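Local coordinates for protein 6-carboxyhexanoate--coa ligase (Bacillus subtilis, PDB 5FLG) that belongs to the 6-carboxyhexanoate--CoA ligase family and holds phosphoaminophosphonic acid-adenylate ester, pimelic acid and magnesium in a mixed alpha/beta chain, at residues V81-V86 / R214-K219; L98-E103 / V188-C193. One frame throughout, in Å; residues are numbered along the deposited sequence.

Contact 1. Residues V81-V86 / R214-K219. With PML (pimelic acid), chain C.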
ATOM      1  N   VAL A  81     -26.691 -21.375   1.445  1.00 28.65           N
ATOM      2  CA  VAL A  81     -25.782 -22.104   0.604  1.00 29.68           C
ATOM      3  C   VAL A  81     -26.336 -23.475   0.218  1.00 31.08           C
ATOM      4  O   VAL A  81     -26.938 -24.160   1.023  1.00 33.36           O
ATOM      5  CB  VAL A  81     -24.463 -22.310   1.350  1.00 34.10           C
ATOM      6  CG1 VAL A  81     -23.563 -23.264   0.602  1.00 32.38           C
ATOM      7  CG2 VAL A  81     -23.800 -20.967   1.555  1.00 38.87           C
ATOM      8  N   HIS A  82     -26.067 -23.889  -1.007  1.00 33.16           N
ATOM      9  CA  HIS A  82     -26.313 -25.255  -1.449  1.00 35.09           C
ATOM     10  C   HIS A  82     -25.122 -25.714  -2.312  1.00 34.84           C
ATOM     11  O   HIS A  82     -24.570 -24.937  -3.111  1.00 28.49           O
ATOM     12  CB  HIS A  82     -27.616 -25.329  -2.262  1.00 39.77           C
ATOM     13  CG  HIS A  82     -27.942 -26.716  -2.732  1.00 42.24           C
ATOM     14  ND1 HIS A  82     -28.081 -27.781  -1.868  1.00 45.56           N
ATOM     15  CD2 HIS A  82     -28.024 -27.235  -3.979  1.00 43.44           C
ATOM     16  CE1 HIS A  82     -28.211 -28.900  -2.560  1.00 44.58           C
ATOM     17  NE2 HIS A  82     -28.196 -28.594  -3.843  1.00 46.90           N
ATOM     18  N   THR A  83     -24.633 -26.918  -2.029  1.00 31.50           N
ATOM     19  CA  THR A  83     -23.521 -27.467  -2.757  1.00 33.12           C
ATOM     20  C   THR A  83     -24.011 -28.451  -3.800  1.00 30.49           C
ATOM     21  O   THR A  83     -24.639 -29.440  -3.484  1.00 33.22           O
ATOM     22  CB  THR A  83     -22.501 -28.175  -1.831  1.00 32.56           C
ATOM     23  OG1 THR A  83     -21.979 -27.229  -0.889  1.00 33.71           O
ATOM     24  CG2 THR A  83     -21.364 -28.723  -2.662  1.00 30.16           C
ATOM     25  N   ASN A  84     -23.747 -28.141  -5.064  1.00 31.15           N
ATOM     26  CA  ASN A  84     -24.085 -29.032  -6.150  1.00 30.68           C
ATOM     27  C   ASN A  84     -22.855 -29.806  -6.522  1.00 30.00           C
ATOM     28  O   ASN A  84     -21.923 -29.253  -7.120  1.00 30.79           O
ATOM     29  CB  ASN A  84     -24.536 -28.224  -7.366  1.00 30.25           C
ATOM     30  CG  ASN A  84     -25.715 -27.328  -7.055  1.00 32.04           C
ATOM     31  OD1 ASN A  84     -26.836 -27.790  -7.016  1.00 31.06           O
ATOM     32  ND2 ASN A  84     -25.442 -26.071  -6.718  1.00 34.95           N
ATOM     33  N   GLU A  85     -22.909 -31.108  -6.295  1.00 35.32           N
ATOM     34  CA  GLU A  85     -21.787 -32.000  -6.619  1.00 40.43           C
ATOM     35  C   GLU A  85     -21.922 -32.394  -8.075  1.00 38.60           C
ATOM     36  O   GLU A  85     -22.939 -32.920  -8.482  1.00 43.79           O
ATOM     37  CB  GLU A  85     -21.843 -33.260  -5.743  1.00 44.57           C
ATOM     38  CG  GLU A  85     -21.979 -32.962  -4.264  1.00 46.84           C
ATOM     39  CD  GLU A  85     -20.631 -32.793  -3.581  1.00 59.01           C
ATOM     40  OE1 GLU A  85     -19.604 -33.158  -4.187  1.00 62.61           O
ATOM     41  OE2 GLU A  85     -20.587 -32.283  -2.442  1.00 68.57           O
ATOM     42  N   VAL A  86     -20.900 -32.133  -8.861  1.00 36.00           N
ATOM     43  CA  VAL A  86     -20.890 -32.560 -10.231  1.00 37.19           C
ATOM     44  C   VAL A  86     -19.593 -33.315 -10.489  1.00 37.15           C
ATOM     45  O   VAL A  86     -18.698 -33.318  -9.657  1.00 43.15           O
ATOM     46  CB  VAL A  86     -21.016 -31.367 -11.198  1.00 34.65           C
ATOM     47  CG1 VAL A  86     -22.362 -30.661 -11.007  1.00 34.14           C
ATOM     48  CG2 VAL A  86     -19.868 -30.397 -10.974  1.00 35.77           C
ATOM     49  N   ARG A 214     -23.000 -23.454  -4.857  1.00 25.19           N
ATOM     50  CA  ARG A 214     -21.659 -23.895  -5.178  1.00 23.05           C
ATOM     51  C   ARG A 214     -21.720 -24.995  -6.218  1.00 24.30           C
ATOM     52  O   ARG A 214     -22.535 -25.887  -6.121  1.00 29.12           O
ATOM     53  CB  ARG A 214     -20.974 -24.445  -3.908  1.00 28.88           C
ATOM     54  CG  ARG A 214     -20.991 -23.477  -2.769  1.00 30.94           C
ATOM     55  CD  ARG A 214     -20.385 -24.055  -1.508  1.00 34.93           C
ATOM     56  NE  ARG A 214     -18.964 -24.270  -1.668  1.00 34.24           N
ATOM     57  CZ  ARG A 214     -18.345 -25.416  -1.413  1.00 38.16           C
ATOM     58  NH1 ARG A 214     -19.033 -26.478  -1.050  1.00 41.68           N
ATOM     59  NH2 ARG A 214     -17.031 -25.500  -1.547  1.00 37.24           N
ATOM     60  N   ILE A 215     -20.758 -25.001  -7.129  1.00 25.64           N
ATOM     61  CA  ILE A 215     -20.658 -26.014  -8.128  1.00 30.33           C
ATOM     62  C   ILE A 215     -19.228 -26.588  -8.107  1.00 31.62           C
ATOM     63  O   ILE A 215     -18.251 -25.873  -8.339  1.00 32.59           O
ATOM     64  CB  ILE A 215     -20.976 -25.416  -9.504  1.00 30.55           C
ATOM     65  CG1 ILE A 215     -22.399 -24.816  -9.499  1.00 30.71           C
ATOM     66  CG2 ILE A 215     -20.835 -26.478 -10.566  1.00 32.53           C
ATOM     67  CD1 ILE A 215     -22.779 -24.064 -10.757  1.00 30.86           C
ATOM     68  N   THR A 216     -19.097 -27.875  -7.792  1.00 32.83           N
ATOM     69  CA  THR A 216     -17.803 -28.379  -7.309  1.00 33.58           C
ATOM     70  C   THR A 216     -16.731 -28.557  -8.391  1.00 34.18           C
ATOM     71  O   THR A 216     -15.550 -28.569  -8.082  1.00 40.24           O
ATOM     72  CB  THR A 216     -17.937 -29.703  -6.557  1.00 31.58           C
ATOM     73  OG1 THR A 216     -18.513 -30.703  -7.417  1.00 29.55           O
ATOM     74  CG2 THR A 216     -18.750 -29.515  -5.316  1.00 32.42           C
ATOM     75  N   ALA A 217     -17.123 -28.564  -9.650  1.00 32.97           N
ATOM     76  CA  ALA A 217     -16.158 -28.486 -10.722  1.00 34.57           C
ATOM     77  C   ALA A 217     -16.651 -27.516 -11.779  1.00 32.51           C
ATOM     78  O   ALA A 217     -17.686 -27.761 -12.409  1.00 33.95           O
ATOM     79  CB  ALA A 217     -15.953 -29.865 -11.343  1.00 37.57           C
ATOM     80  N   MET A 218     -15.835 -26.507 -12.088  1.00 33.65           N
ATOM     81  CA  MET A 218     -16.240 -25.472 -13.069  1.00 35.61           C
ATOM     82  C   MET A 218     -15.167 -25.275 -14.142  1.00 35.96           C
ATOM     83  O   MET A 218     -15.343 -24.506 -15.097  1.00 31.45           O
ATOM     84  CB  MET A 218     -16.508 -24.144 -12.357  1.00 33.15           C
ATOM     85  CG  MET A 218     -17.788 -24.120 -11.545  1.00 36.92           C
ATOM     86  SD  MET A 218     -19.246 -24.015 -12.610  1.00 43.61           S
ATOM     87  CE  MET A 218     -19.375 -22.255 -12.871  1.00 40.21           C
ATOM     88  N   LYS A 219     -14.018 -25.914 -13.928  1.00 30.79           N
ATOM     89  CA  LYS A 219     -12.918 -25.884 -14.898  1.00 32.08           C
ATOM     90  C   LYS A 219     -11.945 -27.011 -14.538  1.00 35.63           C
ATOM     91  O   LYS A 219     -12.131 -27.662 -13.521  1.00 30.38           O
ATOM     92  CB  LYS A 219     -12.174 -24.571 -14.790  1.00 35.85           C
ATOM     93  CG  LYS A 219     -11.530 -24.365 -13.428  1.00 37.85           C
ATOM     94  CD  LYS A 219     -10.426 -23.323 -13.512  1.00 35.87           C
ATOM     95  CE  LYS A 219      -9.751 -23.117 -12.174  1.00 35.55           C
ATOM     96  NZ  LYS A 219      -8.664 -22.110 -12.314  1.00 38.14           N
TER
HETATM   97  C1  PML C 701     -16.418 -21.821  -2.859  1.00 47.65           C
HETATM   98  O11 PML C 701     -17.616 -21.731  -2.435  1.00 33.44           O
HETATM   99  O12 PML C 701     -15.684 -22.818  -2.526  1.00 38.63           O
HETATM  100  C2  PML C 701     -16.050 -20.945  -4.071  1.00 40.91           C
HETATM  101  C3  PML C 701     -14.831 -20.045  -3.942  1.00 43.59           C
HETATM  102  C4  PML C 701     -14.092 -19.813  -5.272  1.00 36.86           C
HETATM  103  C5  PML C 701     -13.820 -18.358  -5.607  1.00 47.91           C
HETATM  104  C6  PML C 701     -12.382 -18.058  -6.019  1.00 46.34           C
HETATM  105  C7  PML C 701     -11.379 -18.419  -4.921  1.00 53.70           C
HETATM  106  O71 PML C 701     -11.484 -17.871  -3.798  1.00 55.69           O
HETATM  107  O72 PML C 701     -10.404 -19.161  -5.202  1.00 48.81           O

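Contact 2. Residues L98-E103 / V188-C193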
ATOM      1  N   LEU A  98     -28.139 -23.246 -16.339  1.00 37.33           N
ATOM      2  CA  LEU A  98     -29.498 -23.578 -15.931  1.00 40.43           C
ATOM      3  C   LEU A  98     -29.941 -22.726 -14.740  1.00 40.95           C
ATOM      4  O   LEU A  98     -30.957 -22.026 -14.819  1.00 33.20           O
ATOM      5  CB  LEU A  98     -29.582 -25.071 -15.579  1.00 46.81           C
ATOM      6  CG  LEU A  98     -30.942 -25.593 -15.096  1.00 53.57           C
ATOM      7  CD1 LEU A  98     -32.037 -25.282 -16.101  1.00 56.37           C
ATOM      8  CD2 LEU A  98     -30.880 -27.091 -14.827  1.00 57.16           C
ATOM      9  N   LEU A  99     -29.086 -22.653 -13.723  1.00 32.31           N
ATOM     10  CA  LEU A  99     -29.340 -21.829 -12.543  1.00 32.46           C
ATOM     11  C   LEU A  99     -29.432 -20.341 -12.869  1.00 30.72           C
ATOM     12  O   LEU A  99     -30.251 -19.659 -12.298  1.00 30.01           O
ATOM     13  CB  LEU A  99     -28.224 -22.013 -11.500  1.00 31.43           C
ATOM     14  CG  LEU A  99     -28.143 -23.428 -10.908  1.00 33.72           C
ATOM     15  CD1 LEU A  99     -26.888 -23.646 -10.068  1.00 33.90           C
ATOM     16  CD2 LEU A  99     -29.385 -23.719 -10.084  1.00 34.71           C
ATOM     17  N   LEU A 100     -28.530 -19.801 -13.684  1.00 29.05           N
ATOM     18  CA  LEU A 100     -28.662 -18.383 -14.083  1.00 31.44           C
ATOM     19  C   LEU A 100     -30.036 -18.122 -14.734  1.00 30.34           C
ATOM     20  O   LEU A 100     -30.635 -17.079 -14.498  1.00 34.97           O
ATOM     21  CB  LEU A 100     -27.530 -17.944 -15.017  1.00 31.36           C
ATOM     22  CG  LEU A 100     -26.107 -17.925 -14.393  1.00 30.40           C
ATOM     23  CD1 LEU A 100     -25.053 -17.922 -15.488  1.00 34.40           C
ATOM     24  CD2 LEU A 100     -25.898 -16.719 -13.486  1.00 29.48           C
ATOM     25  N   GLU A 101     -30.510 -19.054 -15.556  1.00 29.76           N
ATOM     26  CA  GLU A 101     -31.769 -18.874 -16.267  1.00 37.75           C
ATOM     27  C   GLU A 101     -32.970 -18.893 -15.348  1.00 36.35           C
ATOM     28  O   GLU A 101     -33.794 -17.983 -15.369  1.00 38.57           O
ATOM     29  CB  GLU A 101     -31.959 -19.931 -17.355  1.00 38.78           C
ATOM     30  CG  GLU A 101     -32.704 -19.369 -18.559  1.00 46.06           C
ATOM     31  CD  GLU A 101     -33.021 -20.404 -19.625  1.00 47.53           C
ATOM     32  OE1 GLU A 101     -32.116 -21.152 -20.029  1.00 52.69           O
ATOM     33  OE2 GLU A 101     -34.176 -20.466 -20.075  1.00 56.48           O
ATOM     34  N   LYS A 102     -32.994 -19.873 -14.473  1.00 38.80           N
ATOM     35  CA  LYS A 102     -33.962 -19.953 -13.414  1.00 42.23           C
ATOM     36  C   LYS A 102     -33.950 -18.716 -12.507  1.00 42.85           C
ATOM     37  O   LYS A 102     -34.998 -18.249 -12.085  1.00 41.78           O
ATOM     38  CB  LYS A 102     -33.704 -21.229 -12.610  1.00 46.39           C
ATOM     39  CG  LYS A 102     -34.729 -21.450 -11.514  1.00 56.58           C
ATOM     40  CD  LYS A 102     -34.491 -22.763 -10.780  1.00 61.25           C
ATOM     41  CE  LYS A 102     -35.763 -23.231 -10.084  1.00 63.00           C
ATOM     42  NZ  LYS A 102     -35.485 -23.972  -8.823  1.00 63.87           N
ATOM     43  N   GLU A 103     -32.793 -18.122 -12.255  1.00 37.61           N
ATOM     44  CA  GLU A 103     -32.773 -16.893 -11.456  1.00 40.33           C
ATOM     45  C   GLU A 103     -33.356 -15.676 -12.187  1.00 38.83           C
ATOM     46  O   GLU A 103     -33.536 -14.648 -11.575  1.00 44.47           O
ATOM     47  CB  GLU A 103     -31.351 -16.554 -11.000  1.00 35.12           C
ATOM     48  CG  GLU A 103     -31.265 -15.442  -9.984  1.00 39.13           C
ATOM     49  CD  GLU A 103     -31.786 -15.816  -8.594  1.00 37.94           C
ATOM     50  OE1 GLU A 103     -31.757 -17.008  -8.242  1.00 42.03           O
ATOM     51  OE2 GLU A 103     -32.231 -14.901  -7.863  1.00 42.52           O
ATOM     52  N   VAL A 188     -28.372  -6.074  -9.050  1.00 30.96           N
ATOM     53  CA  VAL A 188     -27.735  -7.326  -9.420  1.00 25.87           C
ATOM     54  C   VAL A 188     -28.677  -8.509  -9.404  1.00 25.18           C
ATOM     55  O   VAL A 188     -29.176  -8.929  -8.342  1.00 30.74           O
ATOM     56  CB  VAL A 188     -26.513  -7.663  -8.494  1.00 29.13           C
ATOM     57  CG1 VAL A 188     -25.862  -8.959  -8.950  1.00 25.46           C
ATOM     58  CG2 VAL A 188     -25.500  -6.551  -8.499  1.00 29.64           C
ATOM     59  N   VAL A 189     -28.825  -9.154 -10.552  1.00 22.91           N
ATOM     60  CA  VAL A 189     -29.735 -10.279 -10.692  1.00 26.53           C
ATOM     61  C   VAL A 189     -28.988 -11.583 -10.377  1.00 24.04           C
ATOM     62  O   VAL A 189     -29.554 -12.528  -9.880  1.00 26.85           O
ATOM     63  CB  VAL A 189     -30.272 -10.332 -12.132  1.00 31.29           C
ATOM     64  CG1 VAL A 189     -31.056 -11.618 -12.388  1.00 33.60           C
ATOM     65  CG2 VAL A 189     -31.146  -9.110 -12.416  1.00 36.53           C
ATOM     66  N   ALA A 190     -27.734 -11.659 -10.765  1.00 26.28           N
ATOM     67  CA  ALA A 190     -26.983 -12.892 -10.565  1.00 23.54           C
ATOM     68  C   ALA A 190     -25.494 -12.704 -10.761  1.00 27.23           C
ATOM     69  O   ALA A 190     -25.041 -11.737 -11.404  1.00 24.69           O
ATOM     70  CB  ALA A 190     -27.508 -13.961 -11.496  1.00 23.00           C
ATOM     71  N   GLU A 191     -24.723 -13.613 -10.141  1.00 28.98           N
ATOM     72  CA  GLU A 191     -23.263 -13.571 -10.205  1.00 27.47           C
ATOM     73  C   GLU A 191     -22.783 -14.959 -10.638  1.00 26.79           C
ATOM     74  O   GLU A 191     -23.397 -15.958 -10.312  1.00 26.96           O
ATOM     75  CB  GLU A 191     -22.637 -13.177  -8.869  1.00 30.89           C
ATOM     76  CG  GLU A 191     -21.111 -13.388  -8.854  1.00 36.55           C
ATOM     77  CD  GLU A 191     -20.430 -13.191  -7.479  1.00 42.06           C
ATOM     78  OE1 GLU A 191     -21.112 -13.048  -6.428  1.00 32.92           O
ATOM     79  OE2 GLU A 191     -19.170 -13.219  -7.446  1.00 43.41           O
ATOM     80  N   LEU A 192     -21.830 -14.982 -11.563  1.00 24.39           N
ATOM     81  CA  LEU A 192     -21.176 -16.193 -11.958  1.00 26.41           C
ATOM     82  C   LEU A 192     -19.696 -16.071 -11.619  1.00 27.21           C
ATOM     83  O   LEU A 192     -19.062 -15.067 -11.940  1.00 29.22           O
ATOM     84  CB  LEU A 192     -21.365 -16.383 -13.445  1.00 30.88           C
ATOM     85  CG  LEU A 192     -20.578 -17.486 -14.130  1.00 31.87           C
ATOM     86  CD1 LEU A 192     -21.048 -18.879 -13.716  1.00 31.34           C
ATOM     87  CD2 LEU A 192     -20.708 -17.278 -15.621  1.00 33.99           C
ATOM     88  N   CYS A 193     -19.145 -17.107 -10.993  1.00 27.97           N
ATOM     89  CA  CYS A 193     -17.796 -17.036 -10.478  1.00 29.11           C
ATOM     90  C   CYS A 193     -17.081 -18.378 -10.558  1.00 26.81           C
ATOM     91  O   CYS A 193     -17.660 -19.427 -10.246  1.00 26.78           O
ATOM     92  CB  CYS A 193     -17.805 -16.581  -9.032  1.00 35.02           C
ATOM     93  SG  CYS A 193     -16.188 -16.814  -8.201  1.00 34.99           S
TER

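Contact 1. Residues V81-V86 / R214-K219
The Arg-214 side chain lies alongside that of Thr-83, both pointing the same way off one face of the sheet, and its guanidinium NH1 gives a hydrogen bond to Thr-83 OG1 at 3.0 Å. That hydroxyl sits at the edge of the guanidinium, close to its plane. The other two nitrogens each give a hydrogen bond to the carboxylate of pimelic acid: NE reaches O11 at 3.0 Å, and NH2 reaches O12 at 3.2 Å. With the ligand carboxylate and Thr-83 both in its plane, the guanidinium is fixed in rotation. The bend at chi3 (68°) places NE, and further back the chain passes Val-81, whose CG1 comes to 3.9 Å from Arg-214 CD. Tyr-200, Tyr-212, Ser-195 and Arg-171 supply further hydrogen bonds to the ligand.

Underneath, the backbones pair as parallel strands, with 81-84 the outermost strand, within this chain, of a mixed sheet, next to 211-215. Arg-214 N bonds to His-82 O, and Thr-216 N to Asn-84 O. Between these, Arg-214 O is gripped twice by one residue, from Asn-84 N at 2.8 Å and from Asn-84 ND2 at 3.0 Å. The side-chain amide comes in from above the carbonyl plane, 45° out of it, and ND2 also bonds to Gln-213 OE1. Asn-84 and Ile-215 point to the face opposite Arg-214, where helix 89-102 packs.

Past the last bridge a side chain takes over from the backbone: Thr-216 OG1 accepts an almost straight bond from Val-86 N at 3.1 Å (171°). Thr-216 CG2 meets Thr-83 CG2 at 3.8 Å, the two side chains crossing at about a right angle. Val-86 CG2 rests against Ala-217 and Ile-215 CG2.

Contact 2. Residues L98-E103 / V188-C193
The carboxylate of Glu-103 and the peptide of Val-189 are the flat groups, but the methylene CG of Glu-103 makes the contact, 3.4 Å from Val-189 O, while the nearer carboxylate oxygen, OE2, stays 4.1 Å from it. The polar end has partners beyond the strand, OE1 taking a hydrogen bond from Met-210 N and OE2 making a salt bridge to Lys-209, so this buried acid is satisfied on both oxygens. CG lies anti to the backbone N (chi1 -170°), which sets it against the carbonyl oxygen of Val-189, and a bend at chi2 then turns CD.

Beside it, Leu-100 brings its branched end to the strand. CD2 touches Ala-190 CB at 3.8 Å and lies near Glu-191 O, while CD1 comes to 4.4 Å from Leu-192 CD2. Phe-231 and Val-205, from the strands flanking 188-194, also meet Leu-100, so the leucine spans three strands. Val-189 adds a looser touch, its CG1 lying 4.0 Å from Glu-103 O.

No hydrogen bond links helix to strand. Val-189 and Ala-190 both face Phe-231 in a classic beta bulge, and Ala-190 directs its small side chain toward the helix. Glu-191 points the other way, to helix 170-184, and makes a salt bridge with Arg-228.

The axes of helix 98-102 and strand 188-193 run nearly antiparallel, 173° between their directions and 9.0 Å apart at closest approach. Helix 89-102 on one face of the mixed sheet and helix 170-184 on the other give local alpha-beta-alpha layering, with helix-on-sheet packing at this strand.

How the contacts relate
Contacts 1 and 2 belong to the same mixed sheet, but one lies at its outer strand and the other inside. Contact 1 is partly buried and mostly polar, a backbone ladder with an arginine turned to pimelic acid; contact 2 is buried and made by packing, without a hydrogen bond across it. Strand 81-84 is followed, after a short connection, by helix 89-102, so the same part of the chain supplies the sheet's outer strand and then a helix over its face. There the two contacts meet: Met-218 CE lies 3.9 Å from Leu-192 CD1, and Ile-215 CD1 is 4.2 Å from Leu-99 CD1. Arg-214 and Cys-193 both line the pimelic acid pocket.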